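Local coordinates for acyl-coenzyme A oxidase acox-1.2 (Caenorhabditis elegans, PDB 5K3J), which catalyses the FAD-dependent first step of peroxisomal beta-oxidation, desaturating the short side chains of ascaroside-CoA pheromone precursors and passing the electrons to oxygen, at residues A[50-55]-A[81-86]; A[75-80]-A[107-112]. All coordinates share one frame; numbering follows the deposited sequence.

Contact 1: A[50-55]-A[81-86]; sequences SKIPEL and TKYLNQ
Two first torsions set up the meeting of Ile52 and Tyr83. In Ile52 the branch CG2 stands anti to the backbone N while CG1 lies beside it (chi1 -47°), and both branches are presented to the phenol. In Tyr83, CG is anti to the carbonyl carbon (chi1 -73°), which sends the ring across the gap to the loop. The two side chains slide past each other in opposite directions, so that Ile52 CG2 reaches the phenol end of the ring, 3.6 Å from Tyr83 CZ. This is a CH-pi contact: CG2 sits over the ring face, 4.0 Å from the centroid of the Tyr83 ring. Further back, Ile52 CD1 lies on that same face near Tyr83 CD1, while the opposite face carries the aliphatic CE of Lys82, offset toward the rim. The ring is thus sandwiched between carbon atoms, with the amide oxygen OE1 of Gln86 in plane at its edge.

The hydroxyl adds a polar link at the end of the ring. Glu54, bent at chi2, turns its carboxylate to the rim of the ring, and Tyr83 OH donates a rather long hydrogen bond to Glu54 OE1, 3.2 Å away, meeting the oxygen nearly along its C-O axis. Ring and carboxylate planes stand 45° apart. Face contact and terminal bond together would restrain both the tilt of the phenol and its reach.

As an example of a loop pinned by one aromatic residue, the contact ties the link after helix 36-49, including its short 3-10 turn, to the junction between helix 66-82 and helix 84-87, all within the N-terminal helical region of the acyl-CoA oxidase. Beside it, Leu55 packs on Val103 and Leu84 on Leu99, both of helix 93-103.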
loop_
_atom_site.group_PDB
_atom_site.type_symbol
_atom_site.label_atom_id
_atom_site.label_comp_id
_atom_site.label_asym_id
_atom_site.label_seq_id
_atom_site.Cartn_x
_atom_site.Cartn_y
_atom_site.Cartn_z
ATOM N N SER A 50 31.081 0.479 9.718
ATOM C CA SER A 50 30.958 -0.716 10.551
ATOM C C SER A 50 31.944 -0.769 11.722
ATOM O O SER A 50 31.767 -1.563 12.647
ATOM C CB SER A 50 31.128 -1.973 9.694
ATOM O OG SER A 50 32.389 -1.987 9.054
ATOM N N LYS A 51 32.976 0.066 11.684
ATOM C CA LYS A 51 33.986 0.078 12.741
ATOM C C LYS A 51 33.568 1.003 13.881
ATOM O O LYS A 51 34.114 0.937 14.982
ATOM C CB LYS A 51 35.346 0.507 12.182
ATOM C CG LYS A 51 35.645 1.985 12.375
ATOM C CD LYS A 51 36.630 2.530 11.353
ATOM C CE LYS A 51 36.847 4.019 11.583
ATOM N NZ LYS A 51 37.491 4.690 10.424
ATOM N N ILE A 52 32.593 1.863 13.602
ATOM C CA ILE A 52 32.121 2.848 14.566
ATOM C C ILE A 52 30.822 2.388 15.222
ATOM O O ILE A 52 29.760 2.406 14.598
ATOM C CB ILE A 52 31.903 4.221 13.899
ATOM C CG1 ILE A 52 33.109 4.578 13.024
ATOM C CG2 ILE A 52 31.633 5.294 14.950
ATOM C CD1 ILE A 52 32.779 5.507 11.875
ATOM N N PRO A 53 30.908 1.966 16.492
ATOM C CA PRO A 53 29.782 1.368 17.224
ATOM C C PRO A 53 28.600 2.309 17.465
ATOM O O PRO A 53 27.462 1.854 17.484
ATOM C CB PRO A 53 30.421 0.946 18.557
ATOM C CG PRO A 53 31.617 1.825 18.697
ATOM C CD PRO A 53 32.130 2.028 17.312
ATOM N N GLU A 54 28.867 3.599 17.636
ATOM C CA GLU A 54 27.818 4.561 17.969
ATOM C C GLU A 54 26.890 4.814 16.774
ATOM O O GLU A 54 25.802 5.400 16.920
ATOM C CB GLU A 54 28.401 5.886 18.415
ATOM C CG GLU A 54 29.288 5.777 19.654
ATOM C CD GLU A 54 30.749 5.632 19.298
ATOM O OE1 GLU A 54 31.334 6.578 18.721
ATOM O OE2 GLU A 54 31.315 4.568 19.603
ATOM N N LEU A 55 27.297 4.358 15.591
ATOM C CA LEU A 55 26.519 4.573 14.375
ATOM C C LEU A 55 25.514 3.452 14.134
ATOM O O LEU A 55 24.768 3.496 13.157
ATOM C CB LEU A 55 27.453 4.703 13.176
ATOM C CG LEU A 55 28.262 5.990 13.051
ATOM C CD1 LEU A 55 28.886 6.094 11.666
ATOM C CD2 LEU A 55 27.394 7.202 13.348
ATOM N N THR A 81 27.303 13.658 11.775
ATOM C CA THR A 81 27.829 14.946 11.340
ATOM C C THR A 81 29.273 15.125 11.809
ATOM O O THR A 81 30.102 15.687 11.090
ATOM C CB THR A 81 26.957 16.105 11.856
ATOM O OG1 THR A 81 25.637 15.978 11.311
ATOM C CG2 THR A 81 27.536 17.452 11.447
ATOM N N LYS A 82 29.574 14.628 13.004
ATOM C CA LYS A 82 30.938 14.668 13.520
ATOM C C LYS A 82 31.867 13.811 12.665
ATOM O O LYS A 82 32.945 14.254 12.267
ATOM C CB LYS A 82 30.978 14.199 14.975
ATOM C CG LYS A 82 32.262 13.481 15.357
ATOM C CD LYS A 82 32.195 12.892 16.752
ATOM C CE LYS A 82 33.199 11.762 16.898
ATOM N NZ LYS A 82 34.510 12.089 16.268
ATOM N N TYR A 83 31.440 12.586 12.379
ATOM C CA TYR A 83 32.242 11.660 11.586
ATOM C C TYR A 83 32.155 11.944 10.086
ATOM O O TYR A 83 32.738 11.213 9.285
ATOM C CB TYR A 83 31.812 10.213 11.850
ATOM C CG TYR A 83 32.235 9.652 13.193
ATOM C CD1 TYR A 83 33.562 9.319 13.443
ATOM C CD2 TYR A 83 31.306 9.432 14.203
ATOM C CE1 TYR A 83 33.954 8.799 14.664
ATOM C CE2 TYR A 83 31.687 8.909 15.428
ATOM C CZ TYR A 83 33.013 8.595 15.652
ATOM O OH TYR A 83 33.398 8.078 16.867
ATOM N N LEU A 84 31.446 13.004 9.705
ATOM C CA LEU A 84 31.162 13.257 8.292
ATOM C C LEU A 84 32.422 13.522 7.462
ATOM O O LEU A 84 32.551 13.008 6.351
ATOM C CB LEU A 84 30.192 14.432 8.138
ATOM C CG LEU A 84 29.642 14.641 6.724
ATOM C CD1 LEU A 84 28.925 13.394 6.255
ATOM C CD2 LEU A 84 28.712 15.845 6.648
ATOM N N ASN A 85 33.344 14.318 7.996
ATOM C CA ASN A 85 34.549 14.692 7.255
ATOM C C ASN A 85 35.593 13.585 7.206
ATOM O O ASN A 85 36.510 13.616 6.384
ATOM C CB ASN A 85 35.169 15.952 7.855
ATOM C CG ASN A 85 34.717 17.210 7.146
ATOM O OD1 ASN A 85 33.968 17.149 6.172
ATOM N ND2 ASN A 85 35.165 18.361 7.636
ATOM N N GLN A 86 35.455 12.609 8.095
ATOM C CA GLN A 86 36.330 11.448 8.078
ATOM C C GLN A 86 35.918 10.501 6.960
ATOM O O GLN A 86 36.746 10.020 6.183
ATOM C CB GLN A 86 36.280 10.698 9.408
ATOM C CG GLN A 86 36.629 11.498 10.637
ATOM C CD GLN A 86 36.754 10.604 11.855
ATOM O OE1 GLN A 86 37.009 9.403 11.736
ATOM N NE2 GLN A 86 36.568 11.183 13.033
#

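Contact 2: A[75-80]-A[107-112]; sequences RKISIL and EGHPFA
The imidazole of His109 has the methyl CB of Ala112 on one face, offset toward the rim, while Ile77 CD1 approaches the ring obliquely, 3.6 Å from His109 ND1. The phenyl ring of Phe111 is met at its edge, near its plane, where Ile77 CG1 comes within 3.6 Å of Phe111 CD2. One isoleucine therefore serves three neighbours with three different carbons, for its remaining branch, CG2, lies 3.8 Å from Pro110 CD and slides past the pyrrolidine ring. With CG1 anti to the backbone N (chi1 -158°), the longer arm of Ile77 meets both the histidine and the phenylalanine and the methyl CG2 is left for the proline.

The receiving residues form a type I beta turn, His109 to Ala112, closed by the backbone bond from Ala112 N to His109 O, with Phe111 at the N-cap position of helix 112-125. It belongs to the N-terminal helical part of the acyl-CoA oxidase fold, and the turn leads straight into the substrate pocket: Ala112 touches the bound ascaroside-CoA. Cut back to an alanine, Ile77 would lose all three of these carbons, which would probably open a gap between helix 66-82 and the turn and leave the two rings and the proline without their common neighbour. On the helix itself, Ser78 OG donates to Arg75 O over 2.9 Å, and that carbonyl also accepts a hydrogen bond from Ile79 N. Phe111 forms a cation-pi pair with Arg141 and an edge-to-face contact with His114, and Met655 of the second subunit packs against it.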
loop_
_atom_site.group_PDB
_atom_site.type_symbol
_atom_site.label_atom_id
_atom_site.label_comp_id
_atom_site.label_asym_id
_atom_site.label_seq_id
_atom_site.Cartn_x
_atom_site.Cartn_y
_atom_site.Cartn_z
ATOM N N ARG A 75 19.812 11.770 17.402
ATOM C CA ARG A 75 21.019 11.183 17.974
ATOM C C ARG A 75 22.000 10.833 16.858
ATOM O O ARG A 75 23.156 11.257 16.882
ATOM C CB ARG A 75 20.699 9.928 18.796
ATOM C CG ARG A 75 21.937 9.269 19.413
ATOM C CD ARG A 75 21.622 7.919 20.035
ATOM N NE ARG A 75 21.553 6.855 19.039
ATOM C CZ ARG A 75 22.614 6.208 18.573
ATOM N NH1 ARG A 75 23.829 6.520 19.002
ATOM N NH2 ARG A 75 22.463 5.247 17.676
ATOM N N LYS A 76 21.518 10.088 15.866
ATOM C CA LYS A 76 22.378 9.538 14.829
ATOM C C LYS A 76 22.898 10.612 13.874
ATOM O O LYS A 76 24.005 10.490 13.356
ATOM C CB LYS A 76 21.630 8.455 14.055
ATOM C CG LYS A 76 22.540 7.380 13.478
ATOM C CD LYS A 76 22.916 6.340 14.527
ATOM C CE LYS A 76 21.925 5.189 14.578
ATOM N NZ LYS A 76 21.961 4.431 13.305
ATOM N N ILE A 77 22.116 11.668 13.650
ATOM C CA ILE A 77 22.513 12.721 12.708
ATOM C C ILE A 77 23.571 13.649 13.310
ATOM O O ILE A 77 24.391 14.224 12.587
ATOM C CB ILE A 77 21.295 13.567 12.241
ATOM C CG1 ILE A 77 21.588 14.260 10.908
ATOM C CG2 ILE A 77 20.891 14.578 13.297
ATOM C CD1 ILE A 77 21.984 13.301 9.803
ATOM N N SER A 78 23.565 13.781 14.635
ATOM C CA SER A 78 24.539 14.629 15.308
ATOM C C SER A 78 25.870 13.907 15.420
ATOM O O SER A 78 26.929 14.523 15.336
ATOM C CB SER A 78 24.039 15.042 16.695
ATOM O OG SER A 78 24.058 13.947 17.595
ATOM N N ILE A 79 25.810 12.594 15.616
ATOM C CA ILE A 79 27.016 11.777 15.649
ATOM C C ILE A 79 27.614 11.679 14.248
ATOM O O ILE A 79 28.817 11.875 14.057
ATOM C CB ILE A 79 26.737 10.358 16.179
ATOM C CG1 ILE A 79 26.126 10.418 17.577
ATOM C CG2 ILE A 79 28.018 9.542 16.199
ATOM C CD1 ILE A 79 25.692 9.076 18.101
ATOM N N LEU A 80 26.758 11.379 13.274
ATOM C CA LEU A 80 27.172 11.239 11.883
ATOM C C LEU A 80 27.824 12.510 11.352
ATOM O O LEU A 80 28.774 12.450 10.572
ATOM C CB LEU A 80 25.968 10.869 11.017
ATOM C CG LEU A 80 26.224 10.556 9.547
ATOM C CD1 LEU A 80 27.121 9.331 9.432
ATOM C CD2 LEU A 80 24.912 10.347 8.802
ATOM N N GLU A 107 13.515 6.873 7.515
ATOM C CA GLU A 107 12.385 7.302 8.335
ATOM C C GLU A 107 12.453 8.760 8.792
ATOM O O GLU A 107 11.507 9.263 9.401
ATOM C CB GLU A 107 12.252 6.384 9.546
ATOM C CG GLU A 107 12.293 4.916 9.175
ATOM C CD GLU A 107 11.659 4.032 10.225
ATOM O OE1 GLU A 107 10.853 4.547 11.029
ATOM O OE2 GLU A 107 11.965 2.820 10.242
ATOM N N GLY A 108 13.558 9.439 8.500
ATOM C CA GLY A 108 13.643 10.872 8.721
ATOM C C GLY A 108 14.688 11.308 9.730
ATOM O O GLY A 108 15.042 10.562 10.644
ATOM N N HIS A 109 15.172 12.535 9.553
ATOM C CA HIS A 109 16.166 13.130 10.439
ATOM C C HIS A 109 16.105 14.654 10.297
ATOM O O HIS A 109 15.580 15.160 9.303
ATOM C CB HIS A 109 17.562 12.595 10.114
ATOM C CG HIS A 109 18.013 12.891 8.717
ATOM N ND1 HIS A 109 18.763 14.003 8.397
ATOM C CD2 HIS A 109 17.819 12.221 7.557
ATOM C CE1 HIS A 109 19.014 14.001 7.100
ATOM N NE2 HIS A 109 18.452 12.932 6.566
ATOM N N PRO A 110 16.629 15.392 11.292
ATOM C CA PRO A 110 16.541 16.859 11.298
ATOM C C PRO A 110 17.037 17.563 10.029
ATOM O O PRO A 110 16.676 18.718 9.813
ATOM C CB PRO A 110 17.419 17.245 12.493
ATOM C CG PRO A 110 17.289 16.105 13.415
ATOM C CD PRO A 110 17.216 14.882 12.545
ATOM N N PHE A 111 17.829 16.883 9.204
ATOM C CA PHE A 111 18.471 17.528 8.058
ATOM C C PHE A 111 18.000 17.035 6.692
ATOM O O PHE A 111 18.610 17.364 5.673
ATOM C CB PHE A 111 19.991 17.356 8.147
ATOM C CG PHE A 111 20.653 18.298 9.105
ATOM C CD1 PHE A 111 20.780 19.641 8.806
ATOM C CD2 PHE A 111 21.166 17.830 10.302
ATOM C CE1 PHE A 111 21.401 20.501 9.697
ATOM C CE2 PHE A 111 21.784 18.680 11.189
ATOM C CZ PHE A 111 21.901 20.022 10.885
ATOM N N ALA A 112 16.926 16.254 6.670
ATOM C CA ALA A 112 16.431 15.658 5.430
ATOM C C ALA A 112 16.134 16.709 4.368
ATOM O O ALA A 112 16.816 16.783 3.347
ATOM C CB ALA A 112 15.187 14.826 5.702
#

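Both contacts draw on helix 66-82, contact 2 on its body and contact 1 on its C-terminal end and the tyrosine just beyond; their centres lie about 12 Å apart. Contact 2 is buried and held by van der Waals contact alone, with no hydrogen bond across its two segments, one branched side chain fitting against a turn that borders the substrate pocket. Contact 1, farther from the chain's centre, away from the annotated sites and only partly buried, joins a ring-face contact to a hydrogen bond from a phenol hydroxyl to a carboxylate. The two also meet directly: Lys76 NZ and Arg75 NH1 reach the carbonyl oxygens of Leu55 and Glu54, probably as hydrogen bonds. The second subunit packs against both.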